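Local structure of protein CPn_0803/CP_1068/CPj0803/CpB0832 (Chlamydophila pneumoniae, 3Q9D) at residues A[59-64]-A[71-76]; A[66-71]-A[133-138]; A[142-147]-A[151-156]; A[187-190]-A[194-197]. The protein is of unknown function but belongs to a chlamydial family and may be linked to the needle tip of a type III secretion system. One frame throughout, in Å; residues are numbered along the deposited sequence. Where two conformers were deposited one is given.

Overall arrangement
The four contacts run from the helical N-terminal part of the chain, through the beta hairpin, to the junction of helices 171-190 and 192-200. Contacts 1 and 2 share Phe71 and helix 70-82; their centres lie 13 Å apart and they touch directly, and along the chain their segments alternate. Contact 2 reaches the start of strand 137-147, which contact 3 pairs with strand 150-159 (centres 28 Å apart). Contact 4 lies across the centre of the chain from contact 1, their centres about 39 Å apart. Contacts 3 and 4 do not touch within one chain, yet both meet the third subunit, so these parts of the elongated chain also take part in the six-chain assembly.

Contact 1 (A[59-64]-A[71-76])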
loop_
_atom_site.group_PDB
_atom_site.type_symbol
_atom_site.label_atom_id
_atom_site.label_comp_id
_atom_site.label_asym_id
_atom_site.label_seq_id
_atom_site.Cartn_x
_atom_site.Cartn_y
_atom_site.Cartn_z
ATOM N N LYS A 59 -0.452 23.704 -11.039
ATOM C CA LYS A 59 -0.814 22.553 -11.860
ATOM C C LYS A 59 0.108 21.377 -11.567
ATOM O O LYS A 59 -0.337 20.242 -11.506
ATOM C CB LYS A 59 -0.749 22.883 -13.352
ATOM C CG LYS A 59 -1.972 23.701 -13.845
ATOM C CD LYS A 59 -1.819 24.031 -15.338
ATOM C CE LYS A 59 -3.094 24.719 -15.875
ATOM N NZ LYS A 59 -4.289 23.789 -15.798
ATOM N N ARG A 60 1.401 21.643 -11.415
ATOM C CA ARG A 60 2.369 20.583 -11.132
ATOM C C ARG A 60 2.079 19.886 -9.806
ATOM O O ARG A 60 2.004 18.656 -9.730
ATOM C CB ARG A 60 3.792 21.156 -11.112
ATOM C CG ARG A 60 4.888 20.102 -10.939
ATOM C CD ARG A 60 6.281 20.665 -11.281
ATOM N NE ARG A 60 6.251 21.552 -12.444
ATOM C CZ ARG A 60 6.374 22.873 -12.367
ATOM N NH1 ARG A 60 6.327 23.616 -13.458
ATOM N NH2 ARG A 60 6.547 23.445 -11.190
ATOM N N ILE A 61 1.920 20.664 -8.740
ATOM C CA ILE A 61 1.762 20.008 -7.450
ATOM C C ILE A 61 0.441 19.258 -7.360
ATOM O O ILE A 61 0.375 18.238 -6.688
ATOM C CB ILE A 61 1.935 20.956 -6.242
ATOM C CG1 ILE A 61 0.770 21.941 -6.146
ATOM C CG2 ILE A 61 3.268 21.703 -6.307
ATOM C CD1 ILE A 61 0.920 22.911 -4.981
ATOM N N PHE A 62 -0.598 19.739 -8.042
ATOM C CA PHE A 62 -1.886 19.041 -8.000
ATOM C C PHE A 62 -2.051 17.939 -9.050
ATOM O O PHE A 62 -3.099 17.303 -9.120
ATOM C CB PHE A 62 -3.055 20.043 -7.994
ATOM C CG PHE A 62 -3.183 20.759 -6.658
ATOM C CD1 PHE A 62 -3.665 20.074 -5.549
ATOM C CD2 PHE A 62 -2.745 22.071 -6.497
ATOM C CE1 PHE A 62 -3.754 20.681 -4.296
ATOM C CE2 PHE A 62 -2.831 22.704 -5.245
ATOM C CZ PHE A 62 -3.337 21.999 -4.138
ATOM N N ALA A 63 -1.005 17.695 -9.838
ATOM C CA ALA A 63 -1.057 16.633 -10.848
ATOM C C ALA A 63 -1.023 15.233 -10.216
ATOM O O ALA A 63 -1.572 14.278 -10.767
ATOM C CB ALA A 63 0.074 16.801 -11.888
ATOM N N THR A 64 -0.376 15.106 -9.065
ATOM C CA THR A 64 -0.320 13.829 -8.335
ATOM C C THR A 64 -1.332 13.826 -7.179
ATOM O O THR A 64 -1.838 14.894 -6.809
ATOM C CB THR A 64 1.079 13.617 -7.748
ATOM O OG1 THR A 64 1.462 14.815 -7.068
ATOM C CG2 THR A 64 2.097 13.338 -8.858
ATOM N N PHE A 71 -0.420 20.593 1.357
ATOM C CA PHE A 71 -0.699 21.963 1.774
ATOM C C PHE A 71 0.586 22.740 2.032
ATOM O O PHE A 71 0.744 23.889 1.612
ATOM C CB PHE A 71 -1.587 22.032 3.018
ATOM C CG PHE A 71 -1.940 23.442 3.377
ATOM C CD1 PHE A 71 -2.812 24.162 2.578
ATOM C CD2 PHE A 71 -1.338 24.074 4.444
ATOM C CE1 PHE A 71 -3.135 25.482 2.882
ATOM C CE2 PHE A 71 -1.640 25.406 4.758
ATOM C CZ PHE A 71 -2.529 26.111 3.969
ATOM N N ARG A 72 1.541 22.100 2.695
ATOM C CA ARG A 72 2.823 22.750 2.905
ATOM C C ARG A 72 3.580 22.978 1.604
ATOM O O ARG A 72 4.299 23.965 1.463
ATOM C CB ARG A 72 3.664 21.975 3.931
ATOM C CG ARG A 72 3.356 22.473 5.358
ATOM C CD ARG A 72 3.968 21.616 6.437
ATOM N NE ARG A 72 3.396 20.272 6.459
ATOM C CZ ARG A 72 3.418 19.466 7.518
ATOM N NH1 ARG A 72 3.976 19.878 8.648
ATOM N NH2 ARG A 72 2.872 18.253 7.449
ATOM N N GLU A 73 3.418 22.071 0.648
ATOM C CA GLU A 73 4.094 22.246 -0.633
ATOM C C GLU A 73 3.522 23.461 -1.369
ATOM O O GLU A 73 4.258 24.244 -1.968
ATOM C CB GLU A 73 3.939 20.987 -1.498
ATOM C CG GLU A 73 4.743 21.050 -2.786
ATOM C CD GLU A 73 4.718 19.733 -3.577
ATOM O OE1 GLU A 73 3.910 18.842 -3.229
ATOM O OE2 GLU A 73 5.509 19.608 -4.551
ATOM N N PHE A 74 2.202 23.606 -1.313
ATOM C CA PHE A 74 1.527 24.784 -1.825
ATOM C C PHE A 74 2.018 26.090 -1.158
ATOM O O PHE A 74 2.286 27.083 -1.832
ATOM C CB PHE A 74 0.012 24.624 -1.642
ATOM C CG PHE A 74 -0.726 25.927 -1.565
ATOM C CD1 PHE A 74 -0.987 26.666 -2.711
ATOM C CD2 PHE A 74 -1.169 26.413 -0.338
ATOM C CE1 PHE A 74 -1.686 27.902 -2.634
ATOM C CE2 PHE A 74 -1.865 27.628 -0.256
ATOM C CZ PHE A 74 -2.116 28.366 -1.394
ATOM N N GLN A 75 2.118 26.109 0.164
ATOM C CA GLN A 75 2.627 27.311 0.831
ATOM C C GLN A 75 4.009 27.655 0.321
ATOM O O GLN A 75 4.330 28.809 0.124
ATOM C CB GLN A 75 2.696 27.092 2.348
ATOM C CG GLN A 75 1.328 26.968 3.012
ATOM C CD GLN A 75 1.469 26.777 4.509
ATOM O OE1 GLN A 75 2.083 25.812 4.958
ATOM N NE2 GLN A 75 0.936 27.718 5.285
ATOM N N ASN A 76 4.838 26.643 0.122
ATOM C CA ASN A 76 6.209 26.868 -0.364
ATOM C C ASN A 76 6.218 27.494 -1.768
ATOM O O ASN A 76 7.012 28.386 -2.050
ATOM C CB ASN A 76 6.995 25.557 -0.358
ATOM C CG ASN A 76 8.433 25.735 -0.821
ATOM O OD1 ASN A 76 9.214 26.418 -0.168
ATOM N ND2 ASN A 76 8.781 25.128 -1.953
HETATM O O HOH W 1 3.088 17.264 -5.486
#
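Ile61 lays its two branches over the beginning of helix 70-82, with CG2 against the carboxylate of Glu73 and CD1 against the backbone side of Phe74. The contact closes a helix-loop-helix unit, in which the end of helix 48-61 packs against the helix that follows it. In the conformer described, CG1 of Ile61 is flanked by the backbone N and C (chi1 70°), and the extended branch beyond it carries CD1 to 3.7 Å from Phe74 CA and 3.9 Å from Phe74 CB. The phenylalanine ring itself leads away, toward Leu96 and Ile97 of helix 86-98 and Ile124 of helix 107-133; Phe71 O lies at its edge, in the ring plane.

The side chains of Glu73 and Ile61 run antiparallel alongside each other. The glutamate chain is extended, with CG anti to the backbone N (chi1 -174°), and this brings Glu73 OE2 to 3.5 Å from Ile61 CG2, a carbon-oxygen contact rather than a polar one. The same oxygen finds its polar partner in Asn138 ND2 of the second subunit, so the carboxylate spans the helix pair and the subunit interface.

The other carboxylate oxygen is tied back to the first helix through solvent: one water donates to Ile61 O at 3.1 Å and to Glu73 OE1 at 2.9 Å.

Contact 2 (A[66-71]-A[133-138])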
loop_
_atom_site.group_PDB
_atom_site.type_symbol
_atom_site.label_atom_id
_atom_site.label_comp_id
_atom_site.label_asym_id
_atom_site.label_seq_id
_atom_site.Cartn_x
_atom_site.Cartn_y
_atom_site.Cartn_z
ATOM N N ILE A 66 -3.274 14.277 -3.847
ATOM C CA ILE A 66 -3.055 15.117 -2.667
ATOM C C ILE A 66 -2.613 14.211 -1.517
ATOM O O ILE A 66 -3.158 13.134 -1.335
ATOM C CB ILE A 66 -4.335 15.894 -2.260
ATOM C CG1 ILE A 66 -4.708 16.879 -3.368
ATOM C CG2 ILE A 66 -4.137 16.665 -0.953
ATOM C CD1 ILE A 66 -6.008 17.647 -3.097
ATOM N N GLY A 67 -1.627 14.653 -0.748
ATOM C CA GLY A 67 -1.194 13.925 0.433
ATOM C C GLY A 67 -1.014 14.875 1.601
ATOM O O GLY A 67 -1.451 16.035 1.576
ATOM N N TYR A 68 -0.333 14.392 2.627
ATOM C CA TYR A 68 -0.213 15.119 3.876
ATOM C C TYR A 68 0.823 16.213 3.755
ATOM O O TYR A 68 0.890 17.085 4.605
ATOM C CB TYR A 68 0.124 14.145 5.041
ATOM C CG TYR A 68 -1.068 13.268 5.382
ATOM C CD1 TYR A 68 -1.881 13.558 6.476
ATOM C CD2 TYR A 68 -1.419 12.201 4.571
ATOM C CE1 TYR A 68 -2.987 12.780 6.776
ATOM C CE2 TYR A 68 -2.525 11.401 4.870
ATOM C CZ TYR A 68 -3.304 11.706 5.972
ATOM O OH TYR A 68 -4.415 10.948 6.267
ATOM N N THR A 69 1.634 16.184 2.704
ATOM C CA THR A 69 2.597 17.258 2.540
ATOM C C THR A 69 2.114 18.370 1.583
ATOM O O THR A 69 2.800 19.385 1.418
ATOM C CB THR A 69 3.945 16.761 1.974
ATOM O OG1 THR A 69 3.728 16.202 0.678
ATOM C CG2 THR A 69 4.602 15.719 2.894
ATOM N N THR A 70 0.981 18.148 0.937
ATOM C CA THR A 70 0.565 18.977 -0.194
ATOM C C THR A 70 0.227 20.417 0.212
ATOM O O THR A 70 0.577 21.373 -0.505
ATOM C CB THR A 70 -0.625 18.355 -0.927
ATOM O OG1 THR A 70 -0.265 17.044 -1.369
ATOM C CG2 THR A 70 -1.066 19.234 -2.150
ATOM N N PHE A 71 -0.420 20.593 1.357
ATOM C CA PHE A 71 -0.699 21.963 1.774
ATOM C C PHE A 71 0.586 22.740 2.032
ATOM O O PHE A 71 0.744 23.889 1.612
ATOM C CB PHE A 71 -1.587 22.032 3.018
ATOM C CG PHE A 71 -1.940 23.442 3.377
ATOM C CD1 PHE A 71 -2.812 24.162 2.578
ATOM C CD2 PHE A 71 -1.338 24.074 4.444
ATOM C CE1 PHE A 71 -3.135 25.482 2.882
ATOM C CE2 PHE A 71 -1.640 25.406 4.758
ATOM C CZ PHE A 71 -2.529 26.111 3.969
ATOM N N ARG A 133 -6.999 16.501 9.234
ATOM C CA ARG A 133 -7.857 15.373 9.607
ATOM C C ARG A 133 -7.998 14.311 8.499
ATOM O O ARG A 133 -9.048 13.682 8.357
ATOM C CB ARG A 133 -9.242 15.891 10.003
ATOM C CG ARG A 133 -9.827 16.867 9.012
ATOM C CD ARG A 133 -11.076 17.542 9.589
ATOM N NE ARG A 133 -12.109 16.532 9.769
ATOM C CZ ARG A 133 -12.902 16.101 8.789
ATOM N NH1 ARG A 133 -12.810 16.624 7.563
ATOM N NH2 ARG A 133 -13.796 15.157 9.044
ATOM N N GLY A 134 -6.927 14.099 7.742
ATOM C CA GLY A 134 -6.940 13.135 6.650
ATOM C C GLY A 134 -7.311 11.720 7.066
ATOM O O GLY A 134 -7.835 10.962 6.271
ATOM N N GLU A 135 -7.051 11.343 8.311
ATOM C CA GLU A 135 -7.347 9.966 8.718
ATOM C C GLU A 135 -8.756 9.745 9.258
ATOM O O GLU A 135 -9.105 8.640 9.672
ATOM C CB GLU A 135 -6.307 9.466 9.717
ATOM C CG GLU A 135 -4.958 9.286 9.073
ATOM C CD GLU A 135 -3.828 9.350 10.088
ATOM O OE1 GLU A 135 -3.980 10.056 11.113
ATOM O OE2 GLU A 135 -2.801 8.682 9.862
ATOM N N PHE A 136 -9.572 10.791 9.258
ATOM C CA PHE A 136 -10.948 10.616 9.702
ATOM C C PHE A 136 -11.795 9.916 8.648
ATOM O O PHE A 136 -11.569 10.053 7.435
ATOM C CB PHE A 136 -11.571 11.948 10.122
ATOM C CG PHE A 136 -11.166 12.374 11.518
ATOM C CD1 PHE A 136 -12.067 12.278 12.574
ATOM C CD2 PHE A 136 -9.888 12.866 11.768
ATOM C CE1 PHE A 136 -11.697 12.683 13.866
ATOM C CE2 PHE A 136 -9.514 13.272 13.049
ATOM C CZ PHE A 136 -10.427 13.172 14.098
ATOM N N ILE A 137 -12.776 9.164 9.119
ATOM C CA ILE A 137 -13.738 8.552 8.222
ATOM C C ILE A 137 -14.473 9.633 7.401
ATOM O O ILE A 137 -14.779 10.715 7.908
ATOM C CB ILE A 137 -14.755 7.692 8.980
ATOM C CG1 ILE A 137 -15.680 7.013 7.970
ATOM C CG2 ILE A 137 -15.564 8.553 9.990
ATOM C CD1 ILE A 137 -16.613 5.946 8.565
ATOM N N ASN A 138 -14.703 9.349 6.119
ATOM C CA ASN A 138 -15.403 10.261 5.214
ATOM C C ASN A 138 -16.671 9.632 4.620
ATOM O O ASN A 138 -17.655 10.315 4.348
ATOM C CB ASN A 138 -14.479 10.644 4.041
ATOM C CG ASN A 138 -15.141 11.633 3.086
ATOM O OD1 ASN A 138 -15.473 12.741 3.482
ATOM N ND2 ASN A 138 -15.338 11.226 1.832
#
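Tyr68 points its hydroxyl end into the turn between helix 107-133 and strand 137-147, where OH lies 3.1 Å from Gly134 C and 3.3 Å from Glu135 CG. The contact thereby links this turn to the one leading into helix 70-82. The CG of Tyr68 is anti to its own carbonyl carbon (chi1 -71°), which brings the ring to Gly134. CE1 and CZ of Tyr68 come within 4.0 Å of Gly134 CA at an oblique angle to the ring, an approach to the backbone that no side chain on Gly134 obstructs. Glu135 crosses the tyrosine at about a right angle, its first torsion alike (chi1 -69°) and its chain extended beyond CG; ring and carboxylate planes stand 59° apart, and it is the aliphatic CG that touches.

Each side is a type I turn, Gly67 to Thr70 and Arg133 to Phe136. The first is braced by its own side chain: Gly67 N gives a nearly straight hydrogen bond of 2.8 Å to Thr70 OG1.

No hydrogen bond crosses between the segments. This suggests that Asp161 helps to tie the two turns together, its carboxylate OD2 taking the phenol and its backbone pairing with Gly134.

Contact 3 (A[142-147]-A[151-156]); sequences SDMLTQ and CIFLNR
Met144 and Phe153 lie side by side on one face of the paired strands, with the thioether SD 3.6 Å from Phe153 CE1. This Met-aromatic contact is oblique to the ring; CG anti to the backbone N (chi1 -168°) and an extended next torsion bring SD there. On the same face Ser142 OG donates a short 2.5 Å bond to Asn155 OD1, in the carbonyl plane. Asn155 ND2 bonds to Leu167 O and Thr169 OG1 of strand 164-170, and Ser142 OG also bonds to His180 of the third subunit, which helps to cover this tightly packed part.

Toward the turn the contact is looser: Thr146 and Gln147 are poorly ordered, Gln147 lying beside Ile152 CD1. Water enters at the other corner, where Asp143 OD2 accepts from two waters, one also donating to Leu154 O, the other accepting from Arg156 NE. The direct partner of that oxygen is Arg72 of the fourth subunit.

The backbones are joined by two hydrogen-bonded pairs, Asp143 with Leu154 and Leu145 with Ile152, whose side chains make up the second face. The strand segments run at 155° and, joined by a short turn, form an antiparallel beta hairpin, extended by strand 164-170 into a three-stranded meander.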
loop_
_atom_site.group_PDB
_atom_site.type_symbol
_atom_site.label_atom_id
_atom_site.label_comp_id
_atom_site.label_asym_id
_atom_site.label_seq_id
_atom_site.Cartn_x
_atom_site.Cartn_y
_atom_site.Cartn_z
ATOM N N SER A 142 -21.725 -0.393 1.779
ATOM C CA SER A 142 -21.875 -1.808 2.102
ATOM C C SER A 142 -22.696 -2.460 1.016
ATOM O O SER A 142 -23.665 -1.877 0.536
ATOM C CB SER A 142 -22.586 -2.006 3.441
ATOM O OG SER A 142 -21.812 -1.507 4.527
ATOM N N ASP A 143 -22.296 -3.656 0.612
ATOM C CA ASP A 143 -23.097 -4.451 -0.307
ATOM C C ASP A 143 -23.344 -5.798 0.317
ATOM O O ASP A 143 -22.401 -6.496 0.697
ATOM C CB ASP A 143 -22.385 -4.637 -1.628
ATOM C CG ASP A 143 -22.187 -3.329 -2.361
ATOM O OD1 ASP A 143 -23.197 -2.745 -2.819
ATOM O OD2 ASP A 143 -21.026 -2.895 -2.476
ATOM N N MET A 144 -24.612 -6.158 0.431
ATOM C CA MET A 144 -24.962 -7.432 1.012
ATOM C C MET A 144 -24.857 -8.522 -0.042
ATOM O O MET A 144 -25.338 -8.370 -1.159
ATOM C CB MET A 144 -26.383 -7.395 1.575
ATOM C CG MET A 144 -26.716 -8.585 2.458
ATOM S SD MET A 144 -28.217 -8.287 3.421
ATOM C CE MET A 144 -29.442 -8.393 2.114
ATOM N N LEU A 145 -24.227 -9.628 0.332
ATOM C CA LEU A 145 -24.129 -10.783 -0.539
ATOM C C LEU A 145 -24.796 -11.958 0.156
ATOM O O LEU A 145 -24.494 -12.255 1.310
ATOM C CB LEU A 145 -22.670 -11.116 -0.839
ATOM C CG LEU A 145 -21.758 -9.943 -1.193
ATOM C CD1 LEU A 145 -20.308 -10.325 -0.982
ATOM C CD2 LEU A 145 -21.991 -9.502 -2.625
ATOM N N THR A 146 -25.723 -12.617 -0.526
ATOM C CA THR A 146 -26.373 -13.767 0.077
ATOM C C THR A 146 -25.846 -15.030 -0.581
ATOM O O THR A 146 -26.073 -15.269 -1.765
ATOM C CB THR A 146 -27.904 -13.704 -0.076
ATOM O OG1 THR A 146 -28.394 -12.478 0.483
ATOM C CG2 THR A 146 -28.561 -14.873 0.637
ATOM N N GLN A 147 -25.145 -15.837 0.203
ATOM C CA GLN A 147 -24.595 -17.090 -0.286
ATOM C C GLN A 147 -24.852 -18.192 0.729
ATOM O O GLN A 147 -24.771 -17.961 1.935
ATOM C CB GLN A 147 -23.096 -16.952 -0.560
ATOM C CG GLN A 147 -22.295 -16.384 0.598
ATOM C CD GLN A 147 -20.935 -15.869 0.169
ATOM O OE1 GLN A 147 -19.917 -16.188 0.779
ATOM N NE2 GLN A 147 -20.912 -15.065 -0.888
ATOM N N CYS A 151 -25.745 -14.411 5.180
ATOM C CA CYS A 151 -25.753 -13.049 4.655
ATOM C C CYS A 151 -24.489 -12.340 5.117
ATOM O O CYS A 151 -24.203 -12.234 6.302
ATOM C CB CYS A 151 -27.015 -12.265 5.033
ATOM S SG CYS A 151 -28.380 -12.387 3.806
ATOM N N ILE A 152 -23.706 -11.882 4.149
ATOM C CA ILE A 152 -22.490 -11.144 4.490
ATOM C C ILE A 152 -22.451 -9.770 3.804
ATOM O O ILE A 152 -23.180 -9.526 2.847
ATOM C CB ILE A 152 -21.230 -11.963 4.172
ATOM C CG1 ILE A 152 -21.195 -12.337 2.697
ATOM C CG2 ILE A 152 -21.173 -13.213 5.062
ATOM C CD1 ILE A 152 -19.842 -12.848 2.236
ATOM N N PHE A 153 -21.601 -8.879 4.301
ATOM C CA PHE A 153 -21.531 -7.524 3.784
ATOM C C PHE A 153 -20.127 -7.228 3.334
ATOM O O PHE A 153 -19.175 -7.463 4.082
ATOM C CB PHE A 153 -21.931 -6.533 4.873
ATOM C CG PHE A 153 -23.351 -6.692 5.323
ATOM C CD1 PHE A 153 -24.385 -6.063 4.632
ATOM C CD2 PHE A 153 -23.659 -7.474 6.419
ATOM C CE1 PHE A 153 -25.705 -6.210 5.039
ATOM C CE2 PHE A 153 -24.988 -7.627 6.830
ATOM C CZ PHE A 153 -25.997 -7.003 6.138
ATOM N N LEU A 154 -19.997 -6.730 2.110
ATOM C CA LEU A 154 -18.726 -6.184 1.643
ATOM C C LEU A 154 -18.736 -4.691 1.962
ATOM O O LEU A 154 -19.425 -3.900 1.303
ATOM C CB LEU A 154 -18.565 -6.419 0.132
ATOM C CG LEU A 154 -17.243 -6.043 -0.553
ATOM C CD1 LEU A 154 -17.279 -6.512 -2.004
ATOM C CD2 LEU A 154 -16.959 -4.530 -0.500
ATOM N N ASN A 155 -18.015 -4.313 3.009
ATOM C CA ASN A 155 -17.982 -2.917 3.436
ATOM C C ASN A 155 -16.767 -2.214 2.877
ATOM O O ASN A 155 -15.689 -2.804 2.800
ATOM C CB ASN A 155 -17.960 -2.835 4.958
ATOM C CG ASN A 155 -19.093 -3.617 5.579
ATOM O OD1 ASN A 155 -20.250 -3.203 5.512
ATOM N ND2 ASN A 155 -18.775 -4.773 6.150
ATOM N N ARG A 156 -16.938 -0.952 2.492
ATOM C CA ARG A 156 -15.797 -0.146 2.086
ATOM C C ARG A 156 -15.738 1.121 2.921
ATOM O O ARG A 156 -16.680 1.886 2.927
ATOM C CB ARG A 156 -15.894 0.204 0.586
ATOM C CG ARG A 156 -15.660 -0.986 -0.321
ATOM C CD ARG A 156 -15.940 -0.607 -1.786
ATOM N NE ARG A 156 -16.012 -1.785 -2.642
ATOM C CZ ARG A 156 -14.943 -2.473 -3.041
ATOM N NH1 ARG A 156 -13.724 -2.103 -2.655
ATOM N NH2 ARG A 156 -15.101 -3.539 -3.815
HETATM O O HOH W 2 -19.492 -1.648 -0.445
HETATM O O HOH W 3 -18.594 -2.337 -3.616
#

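Contact 4 (A[187-190]-A[194-197])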
loop_
_atom_site.group_PDB
_atom_site.type_symbol
_atom_site.label_atom_id
_atom_site.label_comp_id
_atom_site.label_asym_id
_atom_site.label_seq_id
_atom_site.Cartn_x
_atom_site.Cartn_y
_atom_site.Cartn_z
ATOM N N GLU A 187 -18.014 5.210 27.073
ATOM C CA GLU A 187 -16.835 5.719 27.764
ATOM C C GLU A 187 -16.660 7.223 27.522
ATOM O O GLU A 187 -16.348 7.957 28.453
ATOM C CB GLU A 187 -15.580 4.910 27.429
ATOM C CG GLU A 187 -15.605 3.507 28.058
ATOM C CD GLU A 187 -14.230 2.840 28.146
ATOM O OE1 GLU A 187 -13.202 3.556 28.167
ATOM O OE2 GLU A 187 -14.183 1.589 28.202
ATOM N N ALA A 188 -16.897 7.692 26.297
ATOM C CA ALA A 188 -16.895 9.127 26.055
ATOM C C ALA A 188 -17.882 9.878 26.967
ATOM O O ALA A 188 -17.634 11.025 27.345
ATOM C CB ALA A 188 -17.227 9.421 24.619
ATOM N N GLN A 189 -18.990 9.228 27.309
ATOM C CA GLN A 189 -20.036 9.883 28.090
ATOM C C GLN A 189 -19.599 10.167 29.532
ATOM O O GLN A 189 -20.115 11.101 30.168
ATOM C CB GLN A 189 -21.330 9.060 28.085
ATOM C CG GLN A 189 -22.563 9.851 28.532
ATOM C CD GLN A 189 -22.695 9.941 30.045
ATOM O OE1 GLN A 189 -23.125 10.965 30.583
ATOM N NE2 GLN A 189 -22.340 8.865 30.739
ATOM N N LYS A 190 -18.648 9.377 30.041
ATOM C CA LYS A 190 -18.119 9.573 31.402
ATOM C C LYS A 190 -17.241 10.826 31.496
ATOM O O LYS A 190 -17.167 11.479 32.537
ATOM C CB LYS A 190 -17.315 8.348 31.841
ATOM C CG LYS A 190 -18.113 7.061 31.843
ATOM C CD LYS A 190 -19.297 7.196 32.771
ATOM C CE LYS A 190 -18.864 7.242 34.228
ATOM N NZ LYS A 190 -20.035 7.204 35.151
ATOM N N GLY A 194 -16.553 14.532 26.199
ATOM C CA GLY A 194 -17.375 13.547 25.513
ATOM C C GLY A 194 -18.855 13.725 25.811
ATOM O O GLY A 194 -19.693 13.588 24.923
ATOM N N GLU A 195 -19.177 14.046 27.058
ATOM C CA GLU A 195 -20.568 14.234 27.470
ATOM C C GLU A 195 -21.208 15.401 26.714
ATOM O O GLU A 195 -22.369 15.321 26.292
ATOM C CB GLU A 195 -20.646 14.462 28.988
ATOM C CG GLU A 195 -21.948 13.999 29.639
ATOM C CD GLU A 195 -23.022 15.071 29.635
ATOM O OE1 GLU A 195 -22.699 16.233 29.305
ATOM O OE2 GLU A 195 -24.187 14.751 29.962
ATOM N N LYS A 196 -20.444 16.479 26.538
ATOM C CA LYS A 196 -20.942 17.675 25.861
ATOM C C LYS A 196 -21.093 17.398 24.380
ATOM O O LYS A 196 -22.048 17.856 23.754
ATOM C CB LYS A 196 -19.992 18.855 26.054
ATOM C CG LYS A 196 -19.855 19.320 27.486
ATOM C CD LYS A 196 -20.977 20.258 27.881
ATOM C CE LYS A 196 -20.831 20.678 29.341
ATOM N NZ LYS A 196 -19.440 21.132 29.652
ATOM N N ASN A 197 -20.132 16.660 23.818
ATOM C CA ASN A 197 -20.211 16.233 22.422
ATOM C C ASN A 197 -21.474 15.414 22.191
ATOM O O ASN A 197 -22.139 15.573 21.190
ATOM C CB ASN A 197 -19.020 15.347 22.034
ATOM C CG ASN A 197 -17.700 16.106 21.941
ATOM O OD1 ASN A 197 -16.646 15.490 21.774
ATOM N ND2 ASN A 197 -17.745 17.428 22.051
#
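The amide of Gln189 and the carboxylate of Glu195 stand beside each other with their planes 71° apart, so the two flat groups do not stack. In the conformer described for Gln189, the touching atom of the amide is OE1, which comes to 3.4 Å from Glu195 CG, and the carboxylate oxygen Glu195 OE2 stays 4.0 Å from Gln189 OE1. Both chains point the same way and bend at the second torsion (chi2 -82° in Gln189, -88° in Glu195), which turns their polar ends side by side. Glu195 OE2 has its hydrogen bond farther along its own helix, to Gln199 NE2. The aliphatic part of Glu195 also rests on the backbone, with its CG 3.5 Å from Gln189 O.

Beneath these side chains the main chains come very close. Ala188 O meets Gly194 CA at 3.1 Å in a CA-H...O contact, an approach made possible by the absence of a side chain on Gly194. The amide Glu195 N is 3.4 Å from Ala188 O, but the angle is too poor for a hydrogen bond. Gly194 N bonds to Asn191 OD1 in the short link between the helices.

The contact thus forms the elbow where helix 171-190 gives way to helix 192-200. Ala188 packs on Phe153 of the third subunit, and Asn197 bonds to Cys151 N and Glu149 O of that subunit, which sets this elbow against the turn of a neighbouring hairpin and its strand 150-159.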